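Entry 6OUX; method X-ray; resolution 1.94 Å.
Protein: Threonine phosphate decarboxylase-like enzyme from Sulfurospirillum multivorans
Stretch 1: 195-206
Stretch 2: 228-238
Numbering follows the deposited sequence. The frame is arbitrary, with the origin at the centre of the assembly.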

ATOM      1  N   LEU A 195       8.638  22.686  24.871  1.00 17.26           N
ATOM      2  CA  LEU A 195       8.159  23.140  23.553  1.00 17.07           C
ATOM      3  C   LEU A 195       6.662  22.964  23.421  1.00 18.34           C
ATOM      4  O   LEU A 195       5.936  23.927  23.066  1.00 14.57           O
ATOM      5  CB  LEU A 195       8.923  22.432  22.431  1.00 19.19           C
ATOM      6  CG  LEU A 195       8.538  22.711  20.960  1.00 20.34           C
ATOM      7  CD1 LEU A 195       9.719  22.429  20.039  1.00 20.57           C
ATOM      8  CD2 LEU A 195       7.291  21.931  20.483  1.00 19.19           C
ATOM      9  N   LEU A 196       6.177  21.740  23.733  1.00 16.81           N
ATOM     10  CA  LEU A 196       4.738  21.433  23.530  1.00 16.92           C
ATOM     11  C   LEU A 196       3.804  22.184  24.488  1.00 15.78           C
ATOM     12  O   LEU A 196       2.694  22.564  24.129  1.00 15.56           O
ATOM     13  CB  LEU A 196       4.437  19.915  23.665  1.00 14.70           C
ATOM     14  CG  LEU A 196       5.075  19.051  22.582  1.00 14.44           C
ATOM     15  CD1 LEU A 196       4.877  17.594  22.910  1.00 14.07           C
ATOM     16  CD2 LEU A 196       4.512  19.392  21.212  1.00 13.97           C
ATOM     17  N   LYS A 197       4.248  22.416  25.688  1.00 16.67           N
ATOM     18  CA  LYS A 197       3.467  23.276  26.563  1.00 19.36           C
ATOM     19  C   LYS A 197       3.254  24.690  25.956  1.00 19.41           C
ATOM     20  O   LYS A 197       2.122  25.203  25.936  1.00 17.77           O
ATOM     21  CB  LYS A 197       4.128  23.391  27.917  1.00 22.10           C
ATOM     22  CG  LYS A 197       4.017  22.114  28.705  1.00 25.69           C
ATOM     23  CD  LYS A 197       4.768  22.231  30.029  1.00 30.95           C
ATOM     24  CE  LYS A 197       4.074  21.419  31.126  1.00 33.86           C
ATOM     25  NZ  LYS A 197       3.735  20.022  30.682  1.00 33.15           N
ATOM     26  N   ARG A 198       4.341  25.275  25.492  1.00 18.07           N
ATOM     27  CA  ARG A 198       4.328  26.617  24.872  1.00 17.49           C
ATOM     28  C   ARG A 198       3.543  26.673  23.575  1.00 16.77           C
ATOM     29  O   ARG A 198       2.989  27.745  23.219  1.00 17.83           O
ATOM     30  CB  ARG A 198       5.764  27.083  24.652  1.00 17.78           C
ATOM     31  CG  ARG A 198       5.958  28.412  23.971  1.00 18.54           C
ATOM     32  CD  ARG A 198       7.349  28.996  24.226  1.00 19.56           C
ATOM     33  NE  ARG A 198       7.494  30.268  23.541  1.00 22.63           N
ATOM     34  CZ  ARG A 198       8.637  30.946  23.398  1.00 24.31           C
ATOM     35  NH1 ARG A 198       9.795  30.490  23.902  1.00 24.07           N
ATOM     36  NH2 ARG A 198       8.620  32.059  22.688  1.00 25.61           N
ATOM     37  N   LEU A 199       3.522  25.570  22.825  1.00 16.32           N
ATOM     38  CA  LEU A 199       2.787  25.529  21.549  1.00 15.29           C
ATOM     39  C   LEU A 199       1.417  24.906  21.604  1.00 14.94           C
ATOM     40  O   LEU A 199       0.886  24.450  20.593  1.00 13.66           O
ATOM     41  CB  LEU A 199       3.649  24.870  20.486  1.00 15.87           C
ATOM     42  CG  LEU A 199       4.972  25.622  20.253  1.00 16.94           C
ATOM     43  CD1 LEU A 199       5.725  24.954  19.112  1.00 18.39           C
ATOM     44  CD2 LEU A 199       4.782  27.108  19.896  1.00 17.54           C
ATOM     45  N   ALA A 200       0.818  24.918  22.785  1.00 16.81           N
ATOM     46  CA  ALA A 200      -0.545  24.432  23.009  1.00 17.98           C
ATOM     47  C   ALA A 200      -1.601  25.049  22.134  1.00 17.04           C
ATOM     48  O   ALA A 200      -2.641  24.407  21.923  1.00 15.32           O
ATOM     49  CB  ALA A 200      -0.962  24.572  24.485  1.00 19.52           C
ATOM     50  N   PHE A 201      -1.335  26.256  21.635  1.00 16.17           N
ATOM     51  CA  PHE A 201      -2.274  26.971  20.765  1.00 17.75           C
ATOM     52  C   PHE A 201      -2.312  26.464  19.347  1.00 17.69           C
ATOM     53  O   PHE A 201      -3.275  26.691  18.627  1.00 17.07           O
ATOM     54  CB  PHE A 201      -1.941  28.486  20.707  1.00 17.78           C
ATOM     55  CG  PHE A 201      -0.590  28.807  20.084  1.00 17.03           C
ATOM     56  CD1 PHE A 201      -0.467  29.003  18.717  1.00 18.59           C
ATOM     57  CD2 PHE A 201       0.554  28.913  20.879  1.00 16.07           C
ATOM     58  CE1 PHE A 201       0.768  29.345  18.178  1.00 18.99           C
ATOM     59  CE2 PHE A 201       1.778  29.207  20.336  1.00 17.19           C
ATOM     60  CZ  PHE A 201       1.894  29.431  18.969  1.00 17.96           C
ATOM     61  N   VAL A 202      -1.276  25.759  18.917  1.00 15.76           N
ATOM     62  CA  VAL A 202      -1.264  25.251  17.549  1.00 14.99           C
ATOM     63  C   VAL A 202      -2.298  24.085  17.400  1.00 14.85           C
ATOM     64  O   VAL A 202      -2.309  23.150  18.214  1.00 15.70           O
ATOM     65  CB  VAL A 202       0.198  24.766  17.157  1.00 14.60           C
ATOM     66  CG1 VAL A 202       0.210  24.194  15.762  1.00 15.42           C
ATOM     67  CG2 VAL A 202       1.210  25.887  17.342  1.00 14.70           C
ATOM     68  N   PRO A 203      -3.112  24.085  16.318  1.00 14.35           N
ATOM     69  CA  PRO A 203      -4.060  23.034  16.110  1.00 15.21           C
ATOM     70  C   PRO A 203      -3.455  21.593  15.986  1.00 14.39           C
ATOM     71  O   PRO A 203      -3.953  20.628  16.586  1.00 13.82           O
ATOM     72  CB  PRO A 203      -4.739  23.473  14.830  1.00 15.90           C
ATOM     73  CG  PRO A 203      -4.737  24.978  14.919  1.00 16.14           C
ATOM     74  CD  PRO A 203      -3.348  25.197  15.383  1.00 15.64           C
ATOM     75  N   ARG A 204      -2.363  21.462  15.248  1.00 13.32           N
ATOM     76  CA  ARG A 204      -1.790  20.147  14.932  1.00 12.32           C
ATOM     77  C   ARG A 204      -0.296  20.222  15.015  1.00 11.93           C
ATOM     78  O   ARG A 204       0.312  20.997  14.268  1.00 11.78           O
ATOM     79  CB  ARG A 204      -2.202  19.703  13.493  1.00 12.48           C
ATOM     80  CG  ARG A 204      -3.674  19.254  13.353  1.00 13.63           C
ATOM     81  CD  ARG A 204      -4.061  19.191  11.896  1.00 14.43           C
ATOM     82  NE  ARG A 204      -4.159  20.534  11.390  1.00 16.17           N
ATOM     83  CZ  ARG A 204      -5.236  21.316  11.578  1.00 19.42           C
ATOM     84  NH1 ARG A 204      -6.307  20.880  12.240  1.00 18.00           N
ATOM     85  NH2 ARG A 204      -5.250  22.556  11.111  1.00 20.84           N
ATOM     86  N   ILE A 205       0.294  19.413  15.909  1.00 12.15           N
ATOM     87  CA  ILE A 205       1.716  19.290  16.006  1.00 12.18           C
ATOM     88  C   ILE A 205       2.015  17.823  15.698  1.00 12.91           C
ATOM     89  O   ILE A 205       1.722  16.936  16.532  1.00 12.00           O
ATOM     90  CB  ILE A 205       2.263  19.684  17.409  1.00 13.38           C
ATOM     91  CG1 ILE A 205       1.923  21.165  17.692  1.00 12.99           C
ATOM     92  CG2 ILE A 205       3.755  19.371  17.424  1.00 13.27           C
ATOM     93  CD1 ILE A 205       2.384  21.657  19.026  1.00 14.15           C
ATOM     94  N   ILE A 206       2.533  17.610  14.490  1.00 11.48           N
ATOM     95  CA  ILE A 206       2.825  16.306  13.941  1.00 12.43           C
ATOM     96  C   ILE A 206       4.242  15.981  14.253  1.00 12.92           C
ATOM     97  O   ILE A 206       5.147  16.770  13.941  1.00 13.06           O
ATOM     98  CB  ILE A 206       2.677  16.269  12.412  1.00 13.22           C
ATOM     99  CG1 ILE A 206       1.197  16.450  12.046  1.00 13.17           C
ATOM    100  CG2 ILE A 206       3.239  14.961  11.881  1.00 14.11           C
ATOM    101  CD1 ILE A 206       0.989  16.911  10.632  1.00 12.75           C
ATOM    102  N   VAL A 228       3.867   9.151  25.427  1.00 16.42           N
ATOM    103  CA  VAL A 228       3.713  10.083  26.556  1.00 16.73           C
ATOM    104  C   VAL A 228       3.260  11.464  26.093  1.00 14.14           C
ATOM    105  O   VAL A 228       2.378  12.070  26.683  1.00 12.64           O
ATOM    106  CB  VAL A 228       4.959  10.334  27.465  1.00 20.34           C
ATOM    107  CG1 VAL A 228       5.262   9.177  28.350  1.00 25.54           C
ATOM    108  CG2 VAL A 228       6.218  10.706  26.726  1.00 19.05           C
ATOM    109  N   LEU A 229       3.826  11.932  24.999  1.00 13.54           N
ATOM    110  CA  LEU A 229       3.429  13.230  24.422  1.00 13.20           C
ATOM    111  C   LEU A 229       2.040  13.233  23.820  1.00 12.82           C
ATOM    112  O   LEU A 229       1.240  14.196  24.031  1.00 13.14           O
ATOM    113  CB  LEU A 229       4.448  13.705  23.406  1.00 13.09           C
ATOM    114  CG  LEU A 229       5.881  13.652  23.852  1.00 14.55           C
ATOM    115  CD1 LEU A 229       6.761  14.080  22.643  1.00 14.71           C
ATOM    116  CD2 LEU A 229       6.188  14.501  25.087  1.00 14.46           C
ATOM    117  N   PHE A 230       1.709  12.163  23.110  1.00 12.34           N
ATOM    118  CA  PHE A 230       0.359  11.974  22.626  1.00 12.51           C
ATOM    119  C   PHE A 230      -0.642  11.984  23.771  1.00 11.86           C
ATOM    120  O   PHE A 230      -1.687  12.674  23.690  1.00 12.00           O
ATOM    121  CB  PHE A 230       0.234  10.647  21.853  1.00 13.76           C
ATOM    122  CG  PHE A 230      -1.174  10.381  21.345  1.00 12.99           C
ATOM    123  CD1 PHE A 230      -1.689  11.175  20.397  1.00 13.18           C
ATOM    124  CD2 PHE A 230      -1.945   9.352  21.853  1.00 13.49           C
ATOM    125  CE1 PHE A 230      -2.944  10.948  19.883  1.00 13.70           C
ATOM    126  CE2 PHE A 230      -3.214   9.113  21.379  1.00 13.84           C
ATOM    127  CZ  PHE A 230      -3.719   9.916  20.403  1.00 13.50           C
ATOM    128  N   ASP A 231      -0.316  11.308  24.870  1.00 11.71           N
ATOM    129  CA  ASP A 231      -1.274  11.225  25.968  1.00 12.98           C
ATOM    130  C   ASP A 231      -1.521  12.543  26.722  1.00 13.02           C
ATOM    131  O   ASP A 231      -2.654  12.772  27.210  1.00 12.27           O
ATOM    132  CB  ASP A 231      -0.904  10.158  26.970  1.00 13.40           C
ATOM    133  CG  ASP A 231      -1.077   8.767  26.450  1.00 14.06           C
ATOM    134  OD1 ASP A 231      -1.776   8.498  25.417  1.00 16.01           O
ATOM    135  OD2 ASP A 231      -0.448   7.940  27.125  1.00 15.20           O
ATOM    136  N   MET A 232      -0.490  13.402  26.774  1.00 12.46           N
ATOM    137  CA  MET A 232      -0.514  14.599  27.569  1.00 12.51           C
ATOM    138  C   MET A 232      -1.023  15.829  26.798  1.00 13.31           C
ATOM    139  O   MET A 232      -1.637  16.689  27.390  1.00 13.00           O
ATOM    140  CB  MET A 232       0.895  14.872  28.170  1.00 12.67           C
ATOM    141  CG  MET A 232       0.972  16.097  29.122  1.00 13.34           C
ATOM    142  SD  MET A 232       2.545  16.214  30.014  1.00 10.79           S
ATOM    143  CE  MET A 232       2.602  14.635  30.792  1.00 14.20           C
ATOM    144  N   TYR A 233      -0.774  15.916  25.486  1.00 13.47           N
ATOM    145  CA  TYR A 233      -0.982  17.131  24.713  1.00 13.39           C
ATOM    146  C   TYR A 233      -2.033  16.897  23.636  1.00 15.03           C
ATOM    147  O   TYR A 233      -1.779  16.206  22.660  1.00 15.16           O
ATOM    148  CB  TYR A 233       0.320  17.599  24.120  1.00 14.01           C
ATOM    149  CG  TYR A 233       1.368  17.898  25.157  1.00 14.22           C
ATOM    150  CD1 TYR A 233       1.262  19.032  25.985  1.00 14.42           C
ATOM    151  CD2 TYR A 233       2.418  16.999  25.402  1.00 13.72           C
ATOM    152  CE1 TYR A 233       2.185  19.274  26.955  1.00 13.99           C
ATOM    153  CE2 TYR A 233       3.313  17.235  26.389  1.00 13.14           C
ATOM    154  CZ  TYR A 233       3.211  18.382  27.136  1.00 13.64           C
ATOM    155  OH  TYR A 233       4.153  18.576  28.101  1.00 13.80           O
ATOM    156  N   PRO A 234      -3.235  17.490  23.771  1.00 14.19           N
ATOM    157  CA  PRO A 234      -4.327  17.162  22.834  1.00 14.72           C
ATOM    158  C   PRO A 234      -4.147  17.616  21.379  1.00 14.14           C
ATOM    159  O   PRO A 234      -4.904  17.184  20.527  1.00 13.77           O
ATOM    160  CB  PRO A 234      -5.551  17.877  23.451  1.00 15.45           C
ATOM    161  CG  PRO A 234      -4.972  18.951  24.266  1.00 15.86           C
ATOM    162  CD  PRO A 234      -3.682  18.407  24.814  1.00 14.82           C
ATOM    163  N   ASN A 235      -3.131  18.428  21.098  1.00 13.39           N
ATOM    164  CA  ASN A 235      -2.839  18.826  19.731  1.00 12.73           C
ATOM    165  C   ASN A 235      -1.745  17.975  19.045  1.00 11.35           C
ATOM    166  O   ASN A 235      -1.376  18.281  17.923  1.00 12.56           O
ATOM    167  CB  ASN A 235      -2.459  20.303  19.621  1.00 12.07           C
ATOM    168  CG  ASN A 235      -1.203  20.635  20.337  1.00 12.96           C
ATOM    169  OD1 ASN A 235      -0.722  19.854  21.184  1.00 13.56           O
ATOM    170  ND2 ASN A 235      -0.737  21.852  20.143  1.00 12.26           N
ATOM    171  N   VAL A 236      -1.211  16.973  19.732  1.00 11.82           N
ATOM    172  CA  VAL A 236      -0.175  16.137  19.168  1.00 12.35           C
ATOM    173  C   VAL A 236      -0.710  14.993  18.298  1.00 12.79           C
ATOM    174  O   VAL A 236      -1.607  14.228  18.706  1.00 12.79           O
ATOM    175  CB  VAL A 236       0.774  15.659  20.262  1.00 12.66           C
ATOM    176  CG1 VAL A 236       1.713  14.524  19.802  1.00 12.65           C
ATOM    177  CG2 VAL A 236       1.598  16.851  20.734  1.00 13.72           C
ATOM    178  N   ILE A 237      -0.024  14.822  17.176  1.00 11.83           N
ATOM    179  CA  ILE A 237      -0.131  13.654  16.320  1.00 12.81           C
ATOM    180  C   ILE A 237       1.235  12.999  16.217  1.00 12.57           C
ATOM    181  O   ILE A 237       2.230  13.678  15.883  1.00 13.57           O
ATOM    182  CB  ILE A 237      -0.633  14.021  14.941  1.00 13.26           C
ATOM    183  CG1 ILE A 237      -2.074  14.497  15.024  1.00 15.26           C
ATOM    184  CG2 ILE A 237      -0.580  12.836  13.989  1.00 14.08           C
ATOM    185  CD1 ILE A 237      -2.555  15.309  13.853  1.00 17.55           C
ATOM    186  N   ILE A 238       1.290  11.728  16.595  1.00 11.53           N
ATOM    187  CA  ILE A 238       2.529  10.966  16.487  1.00 12.42           C
ATOM    188  C   ILE A 238       2.489  10.142  15.227  1.00 12.86           C
ATOM    189  O   ILE A 238       1.497   9.456  14.931  1.00 12.22           O
ATOM    190  CB  ILE A 238       2.736  10.023  17.707  1.00 12.83           C
ATOM    191  CG1 ILE A 238       2.750  10.808  19.018  1.00 12.94           C
ATOM    192  CG2 ILE A 238       4.009   9.190  17.558  1.00 12.74           C
ATOM    193  CD1 ILE A 238       3.865  11.847  19.141  1.00 12.73           C
TER
HETATM  194  O   HOH W   1       0.831  21.200  22.883  1.00 18.84           O
HETATM  195  O   HOH W   2      -4.012  17.874  16.393  1.00 27.32           O

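The two stretches share one plan, a helix, then a type I turn, then a β-strand, and the strands 204–206 and 236–238 pair in parallel. Asn-235, just before the second strand, covers the most surface. Its side chain points toward stretch 1 and its amide meets the turn there: ND2 donates to Val-202 O at 2.8 Å with near-linear geometry, and weakly to Leu-199 O at 3.1 Å. On the acceptor side, a water bridges Asn-235 OD1 (2.7 Å) and Leu-196 O (2.6 Å), donating to both. The same residue opens the strand ladder, since Ile-205 N donates to Asn-235 O (2.9 Å); Ile-205 O then accepts from Ile-237 N (2.8 Å), so Ile-205 engages stretch 2 through both its backbone N and O.

Leu-196, from the helix of stretch 1, is the centre of an apolar cluster with Leu-229, Tyr-233 and Val-236. Its CB sits almost exactly on the normal of the Tyr-233 ring, 3.8 Å from the centroid, a CH-π contact. Leu-196 CD1 lies 3.9 Å from Leu-229 CB and 3.6 Å from Tyr-233 CD2, and both its methyls reach Val-236 CG2, CD2 at 3.9 Å and CD1 at 4.0 Å. At the ring edge lies the aliphatic part of Lys-197, whose NZ curls back to donate to Tyr-233 OH (3.0 Å). On the sheet, Ile-237 packs its CB 4.2 Å from Ile-206 CG1, on the face opposite Ile-205 and Val-236.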